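Local coordinates for GH26A (Muricauda sp. MAR_2010_75, PDB 6Q75), which is a family 26 glycoside hydrolase, and so probably cleaves beta-linked polysaccharides such as mannans in the manner of its relatives, at residues N56-Y61 with V92-D97; F79-N82 with N86-E89; W109-P114 with P118-R123; Q152-A157 with N207-N212. All blocks are in the same frame, centred on the assembly; numbering follows the deposited sequence.

Contact 1 of 4, residues N56-Y61 with V92-D97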
loop_
_atom_site.group_PDB
_atom_site.type_symbol
_atom_site.label_atom_id
_atom_site.label_comp_id
_atom_site.label_asym_id
_atom_site.label_seq_id
_atom_site.Cartn_x
_atom_site.Cartn_y
_atom_site.Cartn_z
ATOM N N ASN A 56 -3.157 5.610 -16.477
ATOM C CA ASN A 56 -4.383 6.408 -16.395
ATOM C C ASN A 56 -4.812 6.357 -14.939
ATOM O O ASN A 56 -5.622 5.507 -14.531
ATOM C CB ASN A 56 -5.463 5.858 -17.333
ATOM C CG ASN A 56 -5.008 5.806 -18.764
ATOM O OD1 ASN A 56 -4.497 4.782 -19.232
ATOM N ND2 ASN A 56 -5.184 6.907 -19.474
ATOM N N PRO A 57 -4.244 7.231 -14.106
ATOM C CA PRO A 57 -4.215 6.993 -12.655
ATOM C C PRO A 57 -5.539 7.187 -11.941
ATOM O O PRO A 57 -5.593 6.955 -10.731
ATOM C CB PRO A 57 -3.170 8.009 -12.154
ATOM C CG PRO A 57 -3.092 9.047 -13.236
ATOM C CD PRO A 57 -3.381 8.354 -14.524
ATOM N N SER A 58 -6.608 7.580 -12.638
ATOM C CA SER A 58 -7.935 7.627 -12.043
ATOM C C SER A 58 -8.958 6.805 -12.826
ATOM O O SER A 58 -10.153 6.848 -12.503
ATOM C CB SER A 58 -8.391 9.080 -11.918
ATOM O OG SER A 58 -7.673 9.745 -10.890
ATOM N N SER A 59 -8.526 6.025 -13.828
ATOM C CA SER A 59 -9.495 5.414 -14.730
ATOM C C SER A 59 -10.411 4.439 -13.996
ATOM O O SER A 59 -11.622 4.417 -14.245
ATOM C CB SER A 59 -8.787 4.716 -15.896
ATOM O OG SER A 59 -8.014 3.609 -15.465
ATOM N N PHE A 60 -9.867 3.629 -13.093
ATOM C CA PHE A 60 -10.719 2.688 -12.377
ATOM C C PHE A 60 -11.355 3.290 -11.131
ATOM O O PHE A 60 -12.440 2.841 -10.733
ATOM C CB PHE A 60 -9.941 1.415 -12.050
ATOM C CG PHE A 60 -9.550 0.667 -13.287
ATOM C CD1 PHE A 60 -10.519 -0.012 -14.020
ATOM C CD2 PHE A 60 -8.243 0.711 -13.768
ATOM C CE1 PHE A 60 -10.191 -0.666 -15.192
ATOM C CE2 PHE A 60 -7.904 0.048 -14.952
ATOM C CZ PHE A 60 -8.878 -0.634 -15.662
ATOM N N TYR A 61 -10.744 4.332 -10.562
ATOM C CA TYR A 61 -11.432 5.168 -9.582
ATOM C C TYR A 61 -12.725 5.726 -10.164
ATOM O O TYR A 61 -13.802 5.629 -9.552
ATOM C CB TYR A 61 -10.503 6.310 -9.151
ATOM C CG TYR A 61 -11.050 7.197 -8.057
ATOM C CD1 TYR A 61 -11.829 8.301 -8.362
ATOM C CD2 TYR A 61 -10.773 6.933 -6.715
ATOM C CE1 TYR A 61 -12.332 9.124 -7.365
ATOM C CE2 TYR A 61 -11.254 7.761 -5.703
ATOM C CZ TYR A 61 -12.041 8.846 -6.035
ATOM O OH TYR A 61 -12.545 9.656 -5.046
ATOM N N VAL A 92 1.942 12.468 -9.421
ATOM C CA VAL A 92 1.866 13.550 -8.442
ATOM C C VAL A 92 0.743 14.505 -8.801
ATOM O O VAL A 92 -0.032 14.940 -7.931
ATOM C CB VAL A 92 3.215 14.287 -8.347
ATOM C CG1 VAL A 92 3.018 15.606 -7.605
ATOM C CG2 VAL A 92 4.239 13.435 -7.633
ATOM N N LYS A 93 0.615 14.826 -10.091
ATOM C CA LYS A 93 -0.406 15.778 -10.512
ATOM C C LYS A 93 -1.796 15.251 -10.214
ATOM O O LYS A 93 -2.671 16.004 -9.776
ATOM C CB LYS A 93 -0.283 16.080 -12.004
ATOM C CG LYS A 93 -1.192 17.219 -12.479
ATOM N N GLU A 94 -2.018 13.965 -10.431
ATOM C CA GLU A 94 -3.354 13.459 -10.151
ATOM C C GLU A 94 -3.568 13.243 -8.656
ATOM O O GLU A 94 -4.687 13.441 -8.170
ATOM C CB GLU A 94 -3.620 12.182 -10.956
ATOM C CG GLU A 94 -5.035 11.644 -10.729
ATOM C CD GLU A 94 -6.100 12.477 -11.434
ATOM O OE1 GLU A 94 -5.746 13.427 -12.162
ATOM O OE2 GLU A 94 -7.307 12.180 -11.270
ATOM N N ALA A 95 -2.514 12.885 -7.909
ATOM C CA ALA A 95 -2.667 12.744 -6.460
ATOM C C ALA A 95 -3.030 14.078 -5.818
ATOM O O ALA A 95 -3.867 14.128 -4.911
ATOM C CB ALA A 95 -1.388 12.196 -5.829
ATOM N N ILE A 96 -2.383 15.170 -6.253
ATOM C CA ILE A 96 -2.734 16.476 -5.697
ATOM C C ILE A 96 -4.165 16.838 -6.063
ATOM O O ILE A 96 -4.931 17.317 -5.216
ATOM C CB ILE A 96 -1.737 17.549 -6.152
ATOM C CG1 ILE A 96 -0.401 17.352 -5.438
ATOM C CG2 ILE A 96 -2.267 18.937 -5.869
ATOM C CD1 ILE A 96 0.790 18.019 -6.157
ATOM N N ASP A 97 -4.559 16.605 -7.320
ATOM C CA ASP A 97 -5.946 16.872 -7.696
ATOM C C ASP A 97 -6.917 16.046 -6.859
ATOM O O ASP A 97 -7.926 16.577 -6.386
ATOM C CB ASP A 97 -6.202 16.580 -9.185
ATOM C CG ASP A 97 -5.677 17.680 -10.122
ATOM O OD1 ASP A 97 -5.203 18.731 -9.635
ATOM O OD2 ASP A 97 -5.801 17.506 -11.360
#
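Glu94 OE2 is gripped by two groups: Ser58 OG donates to it across the contact, and the ammonium group of Lys98, one turn further along helix 88-100, forms a salt bridge with the same oxygen. The OG to OE2 separation of Ser58 and Glu94 is only 2.5 Å, very short for such a bond. Ser58 OG in turn accepts from the indole NE1 of Trp75 on strand 74-78, which leaves the hydroxyl proton for the glutamate. Glu94 leaves its helix with CG trans to the backbone N (chi1 -178°) and then bends at chi2 (74°), a kink that brings the carboxylate alongside the serine CB and OG. Behind it, Pro57 CG rests on the aliphatic part of the glutamate, 3.9 Å from Glu94 CB. Cutting the side chain back to an alanine here would probably leave Ser58 OG without its acceptor and Lys98 without its counter-charge. Ser58 sits just ahead of helix 59-68 yet makes no capping bond with its hydroxyl, which is spent instead on tying that helix start to the next helix through a carboxylate probably kept ionised by the nearby lysine.

Contact 2 of 4, residues F79-N82 with N86-E89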
loop_
_atom_site.group_PDB
_atom_site.type_symbol
_atom_site.label_atom_id
_atom_site.label_comp_id
_atom_site.label_asym_id
_atom_site.label_seq_id
_atom_site.Cartn_x
_atom_site.Cartn_y
_atom_site.Cartn_z
ATOM N N PHE A 79 3.919 3.670 -8.334
ATOM C CA PHE A 79 5.052 4.323 -8.974
ATOM C C PHE A 79 5.747 3.442 -10.016
ATOM O O PHE A 79 6.728 3.882 -10.630
ATOM C CB PHE A 79 6.061 4.762 -7.913
ATOM C CG PHE A 79 5.756 6.106 -7.301
ATOM C CD1 PHE A 79 6.088 7.287 -7.968
ATOM C CD2 PHE A 79 5.175 6.197 -6.046
ATOM C CE1 PHE A 79 5.813 8.527 -7.418
ATOM C CE2 PHE A 79 4.911 7.449 -5.463
ATOM C CZ PHE A 79 5.237 8.617 -6.155
ATOM N N TYR A 80 5.249 2.227 -10.235
ATOM C CA TYR A 80 5.853 1.279 -11.165
ATOM C C TYR A 80 6.292 1.929 -12.475
ATOM O O TYR A 80 5.466 2.399 -13.265
ATOM C CB TYR A 80 4.856 0.153 -11.452
ATOM C CG TYR A 80 5.392 -1.008 -12.258
ATOM C CD1 TYR A 80 6.767 -1.223 -12.420
ATOM C CD2 TYR A 80 4.520 -1.926 -12.829
ATOM C CE1 TYR A 80 7.234 -2.320 -13.170
ATOM C CE2 TYR A 80 4.979 -2.998 -13.568
ATOM C CZ TYR A 80 6.328 -3.201 -13.730
ATOM O OH TYR A 80 6.760 -4.293 -14.479
ATOM N N TRP A 81 7.597 1.957 -12.715
ATOM C CA TRP A 81 8.132 2.488 -13.962
ATOM C C TRP A 81 8.224 1.318 -14.936
ATOM O O TRP A 81 9.255 0.662 -15.082
ATOM C CB TRP A 81 9.485 3.141 -13.710
ATOM C CG TRP A 81 10.069 3.849 -14.837
ATOM C CD1 TRP A 81 9.795 3.698 -16.175
ATOM C CD2 TRP A 81 11.100 4.825 -14.743
ATOM N NE1 TRP A 81 10.603 4.545 -16.917
ATOM C CE2 TRP A 81 11.411 5.239 -16.056
ATOM C CE3 TRP A 81 11.790 5.391 -13.672
ATOM C CZ2 TRP A 81 12.394 6.201 -16.323
ATOM C CZ3 TRP A 81 12.775 6.349 -13.941
ATOM C CH2 TRP A 81 13.053 6.741 -15.256
ATOM N N ASN A 82 7.099 1.030 -15.590
ATOM C CA ASN A 82 7.049 -0.096 -16.513
ATOM C C ASN A 82 7.098 0.321 -17.971
ATOM O O ASN A 82 7.271 -0.546 -18.828
ATOM C CB ASN A 82 5.770 -0.922 -16.281
ATOM C CG ASN A 82 4.516 -0.115 -16.530
ATOM O OD1 ASN A 82 4.334 0.973 -15.977
ATOM N ND2 ASN A 82 3.624 -0.657 -17.337
ATOM N N ASN A 86 9.373 7.941 -16.835
ATOM C CA ASN A 86 9.136 8.020 -15.400
ATOM C C ASN A 86 7.696 8.474 -15.130
ATOM O O ASN A 86 7.314 9.577 -15.554
ATOM C CB ASN A 86 10.122 9.006 -14.767
ATOM C CG ASN A 86 10.110 8.962 -13.249
ATOM O OD1 ASN A 86 9.084 8.722 -12.619
ATOM N ND2 ASN A 86 11.267 9.213 -12.651
ATOM N N PRO A 87 6.885 7.676 -14.428
ATOM C CA PRO A 87 5.479 8.048 -14.194
ATOM C C PRO A 87 5.265 9.038 -13.057
ATOM O O PRO A 87 4.130 9.461 -12.838
ATOM C CB PRO A 87 4.834 6.699 -13.848
ATOM C CG PRO A 87 5.920 5.966 -13.134
ATOM C CD PRO A 87 7.205 6.354 -13.854
ATOM N N GLY A 88 6.319 9.468 -12.365
ATOM C CA GLY A 88 6.129 10.189 -11.116
ATOM C C GLY A 88 5.387 11.506 -11.271
ATOM O O GLY A 88 4.521 11.830 -10.455
ATOM N N GLU A 89 5.747 12.311 -12.281
ATOM C CA GLU A 89 5.087 13.609 -12.437
ATOM C C GLU A 89 3.588 13.450 -12.700
ATOM O O GLU A 89 2.764 14.194 -12.149
ATOM C CB GLU A 89 5.770 14.408 -13.541
ATOM C CG GLU A 89 7.042 15.080 -13.032
ATOM C CD GLU A 89 7.652 16.071 -14.015
ATOM O OE1 GLU A 89 8.762 15.794 -14.524
ATOM O OE2 GLU A 89 7.039 17.136 -14.264
#
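The backbone of Trp81, the centre of an inverse gamma turn, runs past that of Asn86 with CA atoms 5.8 Å apart, and the chain folds back so that Phe79 similarly faces Gly88. The indole of Trp81 has the largest share of the contact, closely followed by Pro87. One of its faces is covered by the start of the second segment: Asn86 CA lies over the middle of the ring system, and Asn86 CB makes a CH-pi contact with the six-membered ring, 3.8 Å from its centroid. The amide of Asn86 leans over the far rim of the same face, tilted 31° to the indole, with ND2 3.5 Å from Trp81 CZ3. Pro87 takes up the other end of that face, its CD 3.9 Å from Trp81 CG, while Pro87 CG faces two successive backbone carbonyl oxygens, 3.4 Å from Phe79 O and 3.6 Å from Tyr80 O. Phe79 meets Gly88 at the ring edge, through CE1 and the glycine CA.

With CG trans to the backbone N (chi1 -170°), Asn86 places its amide over the indole, and the amide's own rotation then turns OD1 to Gly88 N, which donates to it over 2.9 Å at an angle of 156°. Tyr80 leaves the backbone away from the second segment; its hydroxyl bonds to Phe120 O. A side-chain oxygen accepting from the backbone N two residues on is an Asx turn; here it leads into helix 88-100, in the loop that follows strand 74-78 of the (beta/alpha)8 barrel.

Contact 3 of 4, residues W109-P114 with P118-R123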
loop_
_atom_site.group_PDB
_atom_site.type_symbol
_atom_site.label_atom_id
_atom_site.label_comp_id
_atom_site.label_asym_id
_atom_site.label_seq_id
_atom_site.Cartn_x
_atom_site.Cartn_y
_atom_site.Cartn_z
ATOM N N TRP A 109 4.635 0.873 -4.933
ATOM C CA TRP A 109 5.855 0.991 -5.728
ATOM C C TRP A 109 6.367 -0.371 -6.166
ATOM O O TRP A 109 7.312 -0.902 -5.571
ATOM C CB TRP A 109 6.923 1.740 -4.930
ATOM C CG TRP A 109 8.213 2.043 -5.688
ATOM C CD1 TRP A 109 8.359 2.238 -7.038
ATOM C CD2 TRP A 109 9.531 2.123 -5.126
ATOM N NE1 TRP A 109 9.699 2.491 -7.341
ATOM C CE2 TRP A 109 10.429 2.398 -6.186
ATOM C CE3 TRP A 109 10.033 2.007 -3.823
ATOM C CZ2 TRP A 109 11.824 2.571 -5.981
ATOM C CZ3 TRP A 109 11.414 2.158 -3.626
ATOM C CH2 TRP A 109 12.285 2.428 -4.704
ATOM N N HIS A 110 5.751 -0.970 -7.180
ATOM C CA HIS A 110 6.453 -2.048 -7.869
ATOM C C HIS A 110 7.747 -1.480 -8.454
ATOM O O HIS A 110 7.771 -0.378 -9.017
ATOM C CB HIS A 110 5.624 -2.648 -8.987
ATOM C CG HIS A 110 4.478 -3.488 -8.517
ATOM N ND1 HIS A 110 3.174 -3.044 -8.548
ATOM C CD2 HIS A 110 4.439 -4.754 -8.031
ATOM C CE1 HIS A 110 2.375 -4.006 -8.109
ATOM N NE2 HIS A 110 3.116 -5.057 -7.797
ATOM N N VAL A 111 8.821 -2.240 -8.307
ATOM C CA VAL A 111 10.140 -1.809 -8.745
ATOM C C VAL A 111 10.972 -3.042 -9.076
ATOM O O VAL A 111 10.832 -4.098 -8.447
ATOM C CB VAL A 111 10.769 -0.924 -7.651
ATOM C CG1 VAL A 111 11.015 -1.732 -6.376
ATOM C CG2 VAL A 111 12.055 -0.256 -8.179
ATOM N N GLY A 112 11.844 -2.913 -10.077
ATOM C CA GLY A 112 12.783 -3.971 -10.394
ATOM C C GLY A 112 13.944 -3.981 -9.405
ATOM O O GLY A 112 13.950 -3.279 -8.394
ATOM N N GLN A 113 14.949 -4.788 -9.721
ATOM C CA GLN A 113 16.071 -5.005 -8.816
ATOM C C GLN A 113 17.093 -3.895 -8.938
ATOM O O GLN A 113 17.177 -3.241 -9.977
ATOM C CB GLN A 113 16.752 -6.329 -9.138
ATOM C CG GLN A 113 15.792 -7.495 -8.962
ATOM C CD GLN A 113 16.431 -8.797 -9.296
ATOM O OE1 GLN A 113 17.614 -9.013 -9.010
ATOM N NE2 GLN A 113 15.675 -9.672 -9.943
ATOM N N PRO A 114 17.895 -3.670 -7.888
ATOM C CA PRO A 114 18.975 -2.679 -8.011
ATOM C C PRO A 114 19.892 -2.920 -9.186
ATOM O O PRO A 114 20.483 -1.956 -9.705
ATOM C CB PRO A 114 19.728 -2.810 -6.681
ATOM C CG PRO A 114 18.662 -3.198 -5.694
ATOM C CD PRO A 114 17.760 -4.154 -6.501
ATOM N N PRO A 118 15.167 0.994 -15.248
ATOM C CA PRO A 118 13.818 1.061 -15.798
ATOM C C PRO A 118 13.866 1.206 -17.306
ATOM O O PRO A 118 14.875 1.673 -17.856
ATOM C CB PRO A 118 13.213 2.312 -15.138
ATOM C CG PRO A 118 14.204 2.775 -14.134
ATOM C CD PRO A 118 15.524 2.231 -14.538
ATOM N N PRO A 119 12.797 0.823 -18.015
ATOM C CA PRO A 119 11.582 0.218 -17.441
ATOM C C PRO A 119 11.818 -1.209 -16.949
ATOM O O PRO A 119 12.500 -2.006 -17.609
ATOM C CB PRO A 119 10.592 0.240 -18.599
ATOM C CG PRO A 119 11.435 0.313 -19.829
ATOM C CD PRO A 119 12.665 1.077 -19.459
ATOM N N PHE A 120 11.242 -1.522 -15.793
ATOM C CA PHE A 120 11.524 -2.767 -15.097
ATOM C C PHE A 120 10.605 -3.865 -15.609
ATOM O O PHE A 120 9.385 -3.760 -15.472
ATOM C CB PHE A 120 11.329 -2.574 -13.594
ATOM C CG PHE A 120 12.291 -1.582 -12.983
ATOM C CD1 PHE A 120 13.654 -1.830 -12.996
ATOM C CD2 PHE A 120 11.817 -0.436 -12.365
ATOM C CE1 PHE A 120 14.541 -0.932 -12.428
ATOM C CE2 PHE A 120 12.703 0.479 -11.784
ATOM C CZ PHE A 120 14.069 0.220 -11.818
ATOM N N SER A 121 11.190 -4.927 -16.176
ATOM C CA SER A 121 10.396 -6.053 -16.654
ATOM C C SER A 121 9.616 -6.705 -15.509
ATOM O O SER A 121 10.144 -6.940 -14.418
ATOM C CB SER A 121 11.298 -7.086 -17.325
ATOM O OG SER A 121 10.628 -8.335 -17.449
ATOM N N TRP A 122 8.349 -7.016 -15.764
ATOM C CA TRP A 122 7.559 -7.687 -14.735
ATOM C C TRP A 122 8.144 -9.058 -14.414
ATOM O O TRP A 122 8.424 -9.372 -13.253
ATOM C CB TRP A 122 6.110 -7.818 -15.195
ATOM C CG TRP A 122 5.200 -8.427 -14.158
ATOM C CD1 TRP A 122 4.671 -9.690 -14.153
ATOM C CD2 TRP A 122 4.735 -7.792 -12.973
ATOM N NE1 TRP A 122 3.894 -9.873 -13.033
ATOM C CE2 TRP A 122 3.910 -8.722 -12.292
ATOM C CE3 TRP A 122 4.922 -6.528 -12.424
ATOM C CZ2 TRP A 122 3.283 -8.428 -11.079
ATOM C CZ3 TRP A 122 4.281 -6.229 -11.226
ATOM C CH2 TRP A 122 3.473 -7.169 -10.564
ATOM N N ARG A 123 8.335 -9.895 -15.439
ATOM C CA ARG A 123 8.756 -11.269 -15.190
ATOM C C ARG A 123 10.238 -11.368 -14.852
ATOM O O ARG A 123 10.629 -12.194 -14.016
ATOM C CB ARG A 123 8.423 -12.144 -16.403
ATOM C CG ARG A 123 6.937 -12.408 -16.534
#
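His110 and Trp122 form the aromatic part of the contact, a T-shaped pair in which the indole drives its six-membered edge at the imidazole face. The planes stand 65° apart with centroids separated by 5.0 Å; Trp122 CZ3 lies above the rim of the histidine ring, and Trp122 CH2 comes to 3.5 Å from His110 NE2. The imidazole is fixed in rotation from its other nitrogen, since ND1 is hydrogen-bonded to Asp78 OD2.

Backbone against ring is the second kind. Gly112 N and CA lie over one face of Phe120, the N 3.2 Å from Phe120 CG and the CA in a CH-pi contact 3.9 Å from the centroid. Pro118 N covers the opposite face, so the phenyl is sandwiched between two pieces of main chain, and a CB on Gly112 would run into it.

The apolar remainder is Val111 CG2 against Phe120 CE2 at 3.7 Å. That methyl is trans to the backbone N and lies side by side with the phenyl ring.

No hydrogen bond joins the two segments: ring faces and edges do the holding. A Tris and a glycerol, probably from the crystallisation liquor, sit beside His110 and Trp122 and may mark a pocket, consistent with an aromatic-lined surface suited to sugars.

Contact 4 of 4, residues Q152-A157 with N207-N212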
loop_
_atom_site.group_PDB
_atom_site.type_symbol
_atom_site.label_atom_id
_atom_site.label_comp_id
_atom_site.label_asym_id
_atom_site.label_seq_id
_atom_site.Cartn_x
_atom_site.Cartn_y
_atom_site.Cartn_z
ATOM N N GLN A 152 17.596 4.509 -7.304
ATOM C CA GLN A 152 16.219 4.130 -7.619
ATOM C C GLN A 152 15.248 4.669 -6.581
ATOM O O GLN A 152 14.142 5.104 -6.924
ATOM C CB GLN A 152 16.110 2.613 -7.715
ATOM C CG GLN A 152 16.855 2.050 -8.908
ATOM C CD GLN A 152 17.010 0.542 -8.839
ATOM O OE1 GLN A 152 16.806 -0.072 -7.789
ATOM N NE2 GLN A 152 17.397 -0.059 -9.954
ATOM N N VAL A 153 15.629 4.627 -5.307
ATOM C CA VAL A 153 14.802 5.238 -4.262
ATOM C C VAL A 153 14.640 6.729 -4.516
ATOM O O VAL A 153 13.549 7.286 -4.356
ATOM C CB VAL A 153 15.407 4.965 -2.872
ATOM C CG1 VAL A 153 14.735 5.823 -1.775
ATOM C CG2 VAL A 153 15.302 3.497 -2.538
ATOM N N ASP A 154 15.724 7.405 -4.906
ATOM C CA ASP A 154 15.654 8.852 -5.082
ATOM C C ASP A 154 14.742 9.247 -6.241
ATOM O O ASP A 154 14.163 10.341 -6.223
ATOM C CB ASP A 154 17.066 9.424 -5.283
ATOM C CG ASP A 154 17.932 9.341 -4.025
ATOM O OD1 ASP A 154 17.448 8.915 -2.964
ATOM O OD2 ASP A 154 19.122 9.701 -4.088
ATOM N N GLN A 155 14.580 8.373 -7.241
ATOM C CA GLN A 155 13.671 8.656 -8.353
ATOM C C GLN A 155 12.208 8.666 -7.924
ATOM O O GLN A 155 11.357 9.167 -8.664
ATOM C CB GLN A 155 13.854 7.638 -9.483
ATOM C CG GLN A 155 15.108 7.870 -10.314
ATOM C CD GLN A 155 15.365 6.759 -11.327
ATOM O OE1 GLN A 155 15.077 5.586 -11.072
ATOM N NE2 GLN A 155 15.948 7.126 -12.474
ATOM N N VAL A 156 11.882 8.072 -6.785
ATOM C CA VAL A 156 10.542 8.189 -6.224
ATOM C C VAL A 156 10.478 9.274 -5.154
ATOM O O VAL A 156 9.483 9.995 -5.052
ATOM C CB VAL A 156 10.087 6.823 -5.672
ATOM C CG1 VAL A 156 8.736 6.948 -4.967
ATOM C CG2 VAL A 156 9.987 5.830 -6.811
ATOM N N ALA A 157 11.539 9.389 -4.355
ATOM C CA ALA A 157 11.573 10.361 -3.265
ATOM C C ALA A 157 11.320 11.780 -3.763
ATOM O O ALA A 157 10.706 12.591 -3.062
ATOM C CB ALA A 157 12.926 10.288 -2.537
ATOM N N ASN A 207 14.841 10.117 7.105
ATOM C CA ASN A 207 15.966 10.870 7.641
ATOM C C ASN A 207 16.759 11.578 6.555
ATOM O O ASN A 207 17.136 12.740 6.727
ATOM C CB ASN A 207 16.871 9.946 8.447
ATOM C CG ASN A 207 16.174 9.382 9.652
ATOM O OD1 ASN A 207 15.403 10.081 10.319
ATOM N ND2 ASN A 207 16.426 8.115 9.943
ATOM N N HIS A 208 17.049 10.913 5.438
ATOM C CA HIS A 208 17.837 11.596 4.422
ATOM C C HIS A 208 16.990 12.619 3.690
ATOM O O HIS A 208 17.378 13.782 3.559
ATOM C CB HIS A 208 18.415 10.590 3.436
ATOM C CG HIS A 208 19.140 11.221 2.295
ATOM N ND1 HIS A 208 20.391 11.785 2.434
ATOM C CD2 HIS A 208 18.790 11.397 0.999
ATOM C CE1 HIS A 208 20.782 12.273 1.273
ATOM N NE2 HIS A 208 19.832 12.055 0.385
ATOM N N HIS A 209 15.790 12.222 3.276
ATOM C CA HIS A 209 14.922 13.088 2.488
ATOM C C HIS A 209 13.954 13.899 3.333
ATOM O O HIS A 209 13.255 14.751 2.779
ATOM C CB HIS A 209 14.141 12.258 1.451
ATOM C CG HIS A 209 14.988 11.776 0.314
ATOM N ND1 HIS A 209 15.647 12.639 -0.535
ATOM C CD2 HIS A 209 15.270 10.526 -0.127
ATOM C CE1 HIS A 209 16.306 11.943 -1.443
ATOM N NE2 HIS A 209 16.090 10.660 -1.218
ATOM N N ARG A 210 13.912 13.676 4.648
ATOM C CA ARG A 210 13.059 14.462 5.544
ATOM C C ARG A 210 11.612 14.443 5.067
ATOM O O ARG A 210 10.918 15.461 5.050
ATOM C CB ARG A 210 13.574 15.895 5.678
ATOM C CG ARG A 210 15.036 15.973 6.046
ATOM C CD ARG A 210 15.277 15.430 7.438
ATOM N N LEU A 211 11.176 13.275 4.631
ATOM C CA LEU A 211 9.787 13.048 4.245
ATOM C C LEU A 211 8.992 12.730 5.504
ATOM O O LEU A 211 9.170 11.673 6.116
ATOM C CB LEU A 211 9.703 11.938 3.213
ATOM C CG LEU A 211 10.146 12.389 1.831
ATOM C CD1 LEU A 211 10.475 11.201 0.978
ATOM C CD2 LEU A 211 9.013 13.193 1.213
ATOM N N ASN A 212 8.205 13.700 5.956
ATOM C CA ASN A 212 7.388 13.575 7.151
ATOM C C ASN A 212 5.909 13.410 6.861
ATOM O O ASN A 212 5.111 13.424 7.801
ATOM C CB ASN A 212 7.613 14.789 8.057
ATOM C CG ASN A 212 9.046 14.874 8.502
ATOM O OD1 ASN A 212 9.632 13.849 8.859
ATOM N ND2 ASN A 212 9.633 16.066 8.459
HETATM O O HOH W 1 19.699 12.659 -2.588
#
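Asp154 and His209 meet nearly at right angles, tying helix 144-165 to the end of helix 194-208, two of the outer helices of the (beta/alpha)8 barrel. The carboxylate and imidazole planes are 85° apart. Seen from the ring, the bond is almost ideal: His209 NE2 donates to Asp154 OD1 over 2.8 Å at 163°, with the oxygen in the imidazole plane. Seen from the acid, it is not, because the donor stands well above the carboxylate plane. Asp154 OD1 also carries a salt bridge to Arg204, so two donors share one oxygen, and the charge of the acid is probably balanced mainly by that arginine.

Both faces of the His209 ring are covered. Ala157 CB presses on one, in a CH-pi contact 3.6 Å from the centroid and 3.4 Å from His209 CD2; the opposite face takes His208 CD2 over its centre. CG of His209 lies trans to the carbonyl carbon (chi1 -73°), which carries the ring out between these two neighbours, and the ring's own turn about the next bond directs NE2 to the acid. The second ring nitrogen, ND1, is hydrogen-bonded to Lys161 NZ, so both ring nitrogens are engaged. A leucine in its place would probably cost Asp154 OD1 one of its two donors and Lys161 its bond to ND1.

Leu211 adds a looser apolar touch, its CD1 4.4 Å from Ala157 CB. Beyond the imidazole, a water stands 3.0 Å from His208 NE2 and reaches Asp154 OD2 by a weak 3.4 Å bond.

Along the chain the contacts come in numerical order, except that contact 2 falls within the span of contact 1, and both use helix 88-100. Contacts 2 and 3 lie in loops following the neighbouring parallel strands 74-78 and 104-108 of the barrel, with centres about 11 Å apart, and join directly through Trp81 O to Phe120 N and the packing of Trp81 on Pro118. Contact 4, through its helix 144-165 segment, touches both: Gln152 reaches Gln113 O, while Val156 packs on Phe79 and Trp109. Contact 1 is centred about 13 Å from contact 2 but touches neither contact 3 nor 4, whose centres are about 21 Å away. Helix 144-165 thus packs against the loops of contacts 2 and 3, beside which the probable crystallisation molecules lie.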